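Local coordinates for protein xylulose kinase (Bifidobacterium adolescentis ATCC 15703, PDB 3I8B) that probably phosphorylates D-xylulose to D-xylulose 5-phosphate at the expense of ATP, as a member of the FGGY family of carbohydrate kinases, at residues G76-R88 and G179-L192. Sequence-based numbering, arbitrary orientation.
Sequences GMVILDNQGNVIR and GPVAEGEDAHLEAL. With MG (magnesium ion), chain B.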
loop_
_atom_site.group_PDB
_atom_site.type_symbol
_atom_site.label_atom_id
_atom_site.label_comp_id
_atom_site.label_asym_id
_atom_site.label_seq_id
_atom_site.Cartn_x
_atom_site.Cartn_y
_atom_site.Cartn_z
ATOM N N GLY A 76 -4.341 8.627 -2.141
ATOM C CA GLY A 76 -4.393 9.943 -2.752
ATOM C C GLY A 76 -5.806 10.487 -2.888
ATOM O O GLY A 76 -6.686 9.856 -3.505
HETATM N N MSE A 77 -6.029 11.678 -2.343
HETATM C CA MSE A 77 -7.357 12.291 -2.365
HETATM C C MSE A 77 -7.606 13.088 -3.648
HETATM O O MSE A 77 -6.983 14.132 -3.857
HETATM C CB MSE A 77 -7.543 13.227 -1.156
HETATM C CG MSE A 77 -8.860 13.998 -1.180
HETATM SE SE MSE A 77 -8.832 15.744 -0.223
HETATM C CE MSE A 77 -7.663 16.756 -1.461
ATOM N N VAL A 78 -8.522 12.601 -4.486
ATOM C CA VAL A 78 -9.004 13.358 -5.642
ATOM C C VAL A 78 -10.435 13.854 -5.395
ATOM O O VAL A 78 -11.384 13.060 -5.304
ATOM C CB VAL A 78 -8.995 12.522 -6.948
ATOM C CG1 VAL A 78 -9.474 13.367 -8.146
ATOM C CG2 VAL A 78 -7.603 11.953 -7.225
ATOM N N ILE A 79 -10.600 15.165 -5.297
ATOM C CA ILE A 79 -11.943 15.705 -5.121
ATOM C C ILE A 79 -12.446 16.443 -6.357
ATOM O O ILE A 79 -11.737 17.268 -6.946
ATOM C CB ILE A 79 -12.094 16.567 -3.837
ATOM C CG1 ILE A 79 -10.983 17.619 -3.746
ATOM C CG2 ILE A 79 -12.085 15.686 -2.605
ATOM C CD1 ILE A 79 -11.198 18.643 -2.584
ATOM N N LEU A 80 -13.689 16.120 -6.732
ATOM C CA LEU A 80 -14.334 16.620 -7.936
ATOM C C LEU A 80 -15.551 17.450 -7.586
ATOM O O LEU A 80 -16.275 17.130 -6.621
ATOM C CB LEU A 80 -14.796 15.445 -8.801
ATOM C CG LEU A 80 -13.744 14.401 -9.145
ATOM C CD1 LEU A 80 -14.367 13.258 -9.940
ATOM C CD2 LEU A 80 -12.631 15.098 -9.928
ATOM N N ASP A 81 -15.788 18.505 -8.365
ATOM C CA ASP A 81 -16.989 19.313 -8.191
ATOM C C ASP A 81 -18.178 18.751 -8.992
ATOM O O ASP A 81 -18.065 17.693 -9.610
ATOM C CB ASP A 81 -16.712 20.799 -8.497
ATOM C CG ASP A 81 -16.396 21.075 -9.972
ATOM O OD1 ASP A 81 -16.623 20.211 -10.850
ATOM O OD2 ASP A 81 -15.924 22.196 -10.260
ATOM N N ASN A 82 -19.310 19.456 -8.961
ATOM C CA ASN A 82 -20.519 19.091 -9.707
ATOM C C ASN A 82 -20.280 18.838 -11.184
ATOM O O ASN A 82 -21.050 18.128 -11.827
ATOM C CB ASN A 82 -21.556 20.217 -9.630
ATOM C CG ASN A 82 -22.286 20.251 -8.325
ATOM O OD1 ASN A 82 -22.927 21.253 -7.989
ATOM N ND2 ASN A 82 -22.204 19.162 -7.569
ATOM N N GLN A 83 -19.239 19.462 -11.724
ATOM C CA GLN A 83 -18.990 19.439 -13.155
ATOM C C GLN A 83 -17.880 18.465 -13.537
ATOM O O GLN A 83 -17.448 18.444 -14.684
ATOM C CB GLN A 83 -18.632 20.847 -13.655
ATOM C CG GLN A 83 -19.817 21.804 -13.703
ATOM C CD GLN A 83 -19.422 23.182 -14.202
ATOM O OE1 GLN A 83 -18.594 23.314 -15.106
ATOM N NE2 GLN A 83 -20.008 24.215 -13.613
ATOM N N GLY A 84 -17.427 17.666 -12.581
ATOM C CA GLY A 84 -16.349 16.725 -12.819
ATOM C C GLY A 84 -14.941 17.325 -12.838
ATOM O O GLY A 84 -13.978 16.626 -13.157
ATOM N N ASN A 85 -14.817 18.611 -12.505
ATOM C CA ASN A 85 -13.506 19.248 -12.371
ATOM C C ASN A 85 -12.799 18.865 -11.083
ATOM O O ASN A 85 -13.428 18.781 -10.026
ATOM C CB ASN A 85 -13.629 20.778 -12.378
ATOM C CG ASN A 85 -14.099 21.327 -13.716
ATOM O OD1 ASN A 85 -15.161 21.931 -13.801
ATOM N ND2 ASN A 85 -13.300 21.139 -14.752
ATOM N N VAL A 86 -11.484 18.666 -11.155
ATOM C CA VAL A 86 -10.698 18.491 -9.943
ATOM C C VAL A 86 -10.648 19.826 -9.214
ATOM O O VAL A 86 -10.247 20.830 -9.787
ATOM C CB VAL A 86 -9.270 17.981 -10.256
ATOM C CG1 VAL A 86 -8.412 17.991 -8.995
ATOM C CG2 VAL A 86 -9.336 16.567 -10.859
ATOM N N ILE A 87 -11.061 19.832 -7.950
ATOM C CA ILE A 87 -11.174 21.067 -7.164
ATOM C C ILE A 87 -9.834 21.740 -6.765
ATOM O O ILE A 87 -9.706 22.963 -6.823
ATOM C CB ILE A 87 -12.055 20.840 -5.895
ATOM C CG1 ILE A 87 -13.513 20.579 -6.307
ATOM C CG2 ILE A 87 -11.966 22.051 -4.961
ATOM C CD1 ILE A 87 -14.391 19.969 -5.208
ATOM N N ARG A 88 -8.860 20.936 -6.353
ATOM C CA ARG A 88 -7.565 21.414 -5.867
ATOM C C ARG A 88 -6.628 20.228 -6.016
ATOM O O ARG A 88 -7.082 19.121 -6.272
ATOM C CB ARG A 88 -7.627 21.755 -4.374
ATOM C CG ARG A 88 -7.612 20.459 -3.584
ATOM C CD ARG A 88 -7.148 20.478 -2.177
ATOM N NE ARG A 88 -6.222 21.530 -1.795
ATOM C CZ ARG A 88 -4.902 21.416 -1.741
ATOM N NH1 ARG A 88 -4.197 22.455 -1.317
ATOM N NH2 ARG A 88 -4.288 20.297 -2.116
ATOM N N GLY A 179 -15.086 12.884 -17.633
ATOM C CA GLY A 179 -14.285 14.054 -17.315
ATOM C C GLY A 179 -15.115 15.321 -17.207
ATOM O O GLY A 179 -16.348 15.271 -17.298
ATOM N N PRO A 180 -14.446 16.469 -17.017
ATOM C CA PRO A 180 -15.132 17.751 -16.798
ATOM C C PRO A 180 -16.170 18.063 -17.858
ATOM O O PRO A 180 -15.926 17.859 -19.048
ATOM C CB PRO A 180 -13.992 18.764 -16.858
ATOM C CG PRO A 180 -12.808 18.006 -16.382
ATOM C CD PRO A 180 -12.981 16.603 -16.891
ATOM N N VAL A 181 -17.335 18.530 -17.430
ATOM C CA VAL A 181 -18.370 18.933 -18.374
ATOM C C VAL A 181 -18.751 20.385 -18.142
ATOM O O VAL A 181 -18.335 20.989 -17.156
ATOM C CB VAL A 181 -19.617 18.040 -18.278
ATOM C CG1 VAL A 181 -19.255 16.592 -18.614
ATOM C CG2 VAL A 181 -20.233 18.140 -16.896
ATOM N N ALA A 182 -19.532 20.948 -19.057
ATOM C CA ALA A 182 -19.980 22.325 -18.916
ATOM C C ALA A 182 -21.103 22.402 -17.896
ATOM O O ALA A 182 -21.701 21.386 -17.533
ATOM C CB ALA A 182 -20.435 22.885 -20.251
ATOM N N GLU A 183 -21.380 23.618 -17.435
ATOM C CA GLU A 183 -22.437 23.850 -16.461
ATOM C C GLU A 183 -23.760 23.304 -16.966
ATOM O O GLU A 183 -24.138 23.532 -18.116
ATOM C CB GLU A 183 -22.568 25.343 -16.160
ATOM C CG GLU A 183 -23.882 25.738 -15.499
ATOM C CD GLU A 183 -23.944 27.219 -15.140
ATOM O OE1 GLU A 183 -23.415 27.605 -14.075
ATOM O OE2 GLU A 183 -24.534 27.997 -15.923
ATOM N N GLY A 184 -24.450 22.564 -16.105
ATOM C CA GLY A 184 -25.758 22.038 -16.437
ATOM C C GLY A 184 -25.691 20.795 -17.299
ATOM O O GLY A 184 -26.708 20.342 -17.813
ATOM N N GLU A 185 -24.489 20.257 -17.478
ATOM C CA GLU A 185 -24.331 18.982 -18.159
ATOM C C GLU A 185 -24.199 17.869 -17.120
ATOM O O GLU A 185 -23.872 18.122 -15.961
ATOM C CB GLU A 185 -23.102 18.997 -19.088
ATOM C CG GLU A 185 -23.140 20.063 -20.190
ATOM C CD GLU A 185 -22.230 19.747 -21.384
ATOM O OE1 GLU A 185 -21.009 19.512 -21.194
ATOM O OE2 GLU A 185 -22.743 19.749 -22.528
ATOM N N ASP A 186 -24.456 16.637 -17.536
ATOM C CA ASP A 186 -24.288 15.492 -16.651
ATOM C C ASP A 186 -22.812 15.106 -16.589
ATOM O O ASP A 186 -22.212 14.769 -17.614
ATOM C CB ASP A 186 -25.138 14.309 -17.138
ATOM C CG ASP A 186 -25.139 13.141 -16.160
ATOM O OD1 ASP A 186 -24.468 13.216 -15.103
ATOM O OD2 ASP A 186 -25.813 12.138 -16.448
ATOM N N ALA A 187 -22.228 15.170 -15.394
ATOM C CA ALA A 187 -20.832 14.780 -15.182
ATOM C C ALA A 187 -20.643 13.249 -15.074
ATOM O O ALA A 187 -19.522 12.749 -15.158
ATOM C CB ALA A 187 -20.262 15.472 -13.930
ATOM N N HIS A 188 -21.734 12.516 -14.879
ATOM C CA HIS A 188 -21.646 11.070 -14.662
ATOM C C HIS A 188 -20.671 10.690 -13.541
ATOM O O HIS A 188 -19.894 9.744 -13.688
ATOM C CB HIS A 188 -21.242 10.350 -15.950
ATOM C CG HIS A 188 -22.291 10.397 -17.015
ATOM N ND1 HIS A 188 -22.229 11.265 -18.084
ATOM C CD2 HIS A 188 -23.450 9.708 -17.156
ATOM C CE1 HIS A 188 -23.293 11.094 -18.851
ATOM N NE2 HIS A 188 -24.049 10.153 -18.310
ATOM N N LEU A 189 -20.696 11.423 -12.429
ATOM C CA LEU A 189 -19.848 11.073 -11.290
ATOM C C LEU A 189 -20.174 9.667 -10.774
ATOM O O LEU A 189 -19.295 8.956 -10.280
ATOM C CB LEU A 189 -19.969 12.105 -10.162
ATOM C CG LEU A 189 -19.418 13.496 -10.487
ATOM C CD1 LEU A 189 -19.777 14.505 -9.393
ATOM C CD2 LEU A 189 -17.894 13.439 -10.727
ATOM N N GLU A 190 -21.434 9.260 -10.916
ATOM C CA GLU A 190 -21.836 7.918 -10.493
ATOM C C GLU A 190 -21.203 6.808 -11.302
ATOM O O GLU A 190 -21.323 5.662 -10.928
ATOM C CB GLU A 190 -23.357 7.744 -10.494
ATOM C CG GLU A 190 -24.056 8.518 -9.383
ATOM C CD GLU A 190 -23.972 7.838 -8.008
ATOM O OE1 GLU A 190 -23.277 6.790 -7.880
ATOM O OE2 GLU A 190 -24.613 8.363 -7.058
ATOM N N ALA A 191 -20.555 7.124 -12.422
ATOM C CA ALA A 191 -19.836 6.089 -13.161
ATOM C C ALA A 191 -18.554 5.676 -12.428
ATOM O O ALA A 191 -17.930 4.680 -12.790
ATOM C CB ALA A 191 -19.505 6.555 -14.590
ATOM N N LEU A 192 -18.150 6.447 -11.413
ATOM C CA LEU A 192 -16.961 6.100 -10.634
ATOM C C LEU A 192 -17.056 4.711 -9.983
ATOM O O LEU A 192 -18.070 4.350 -9.410
ATOM C CB LEU A 192 -16.694 7.159 -9.553
ATOM C CG LEU A 192 -16.077 8.486 -9.999
ATOM C CD1 LEU A 192 -16.275 9.604 -8.966
ATOM C CD2 LEU A 192 -14.591 8.291 -10.294
HETATM MG MG MG B . -20.620 4.248 -9.294
HETATM O O HOH W 1 -22.818 19.620 -14.182
HETATM O O HOH W 2 -20.299 5.888 -7.691
#
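The type I beta turn D81–G84, at the end of strand 78-80 in the FGGY N-terminal domain, packs against the loop 179-192, whose far end binds a magnesium ion. The two backbones join where V181 N donates to Q83 O, 2.7 Å away and nearly straight at 165°; P180 CA adds a CA-H...O contact to the same oxygen. Aspartate suits the first turn position because D81 OD1 accepts from Q83 N and N85 N, which reach it from opposite faces of the carboxylate, the former closing an Asx turn. Glycine suits G84, where phi is positive and a CB would press within 3.2 Å of G179 O. The small methyl of A187 fits against the turn, its CB 3.5 Å from N82 O. A straight chain (chi2 -180°) carries Q83 past V181 O, 3.5 Å from its CB, to the backbone of E183; an alanine here would probably uncover the V181–E183 backbone that this chain now lies along. Toward the strand the contact turns apolar: the L80 and L189 side chains run antiparallel alongside one another, L80 CD1 lying 3.6 Å from L189 CD2, and W170 of helix 167-175 also touches L80. Beyond L189, E190 O and L192 O bind the magnesium ion at 2.3 and 2.5 Å, together with T241. The outer half, held through main-chain atoms, thus depends little on side-chain identity at V181, whereas the leucine contact nearer the metal depends on side-chain shape.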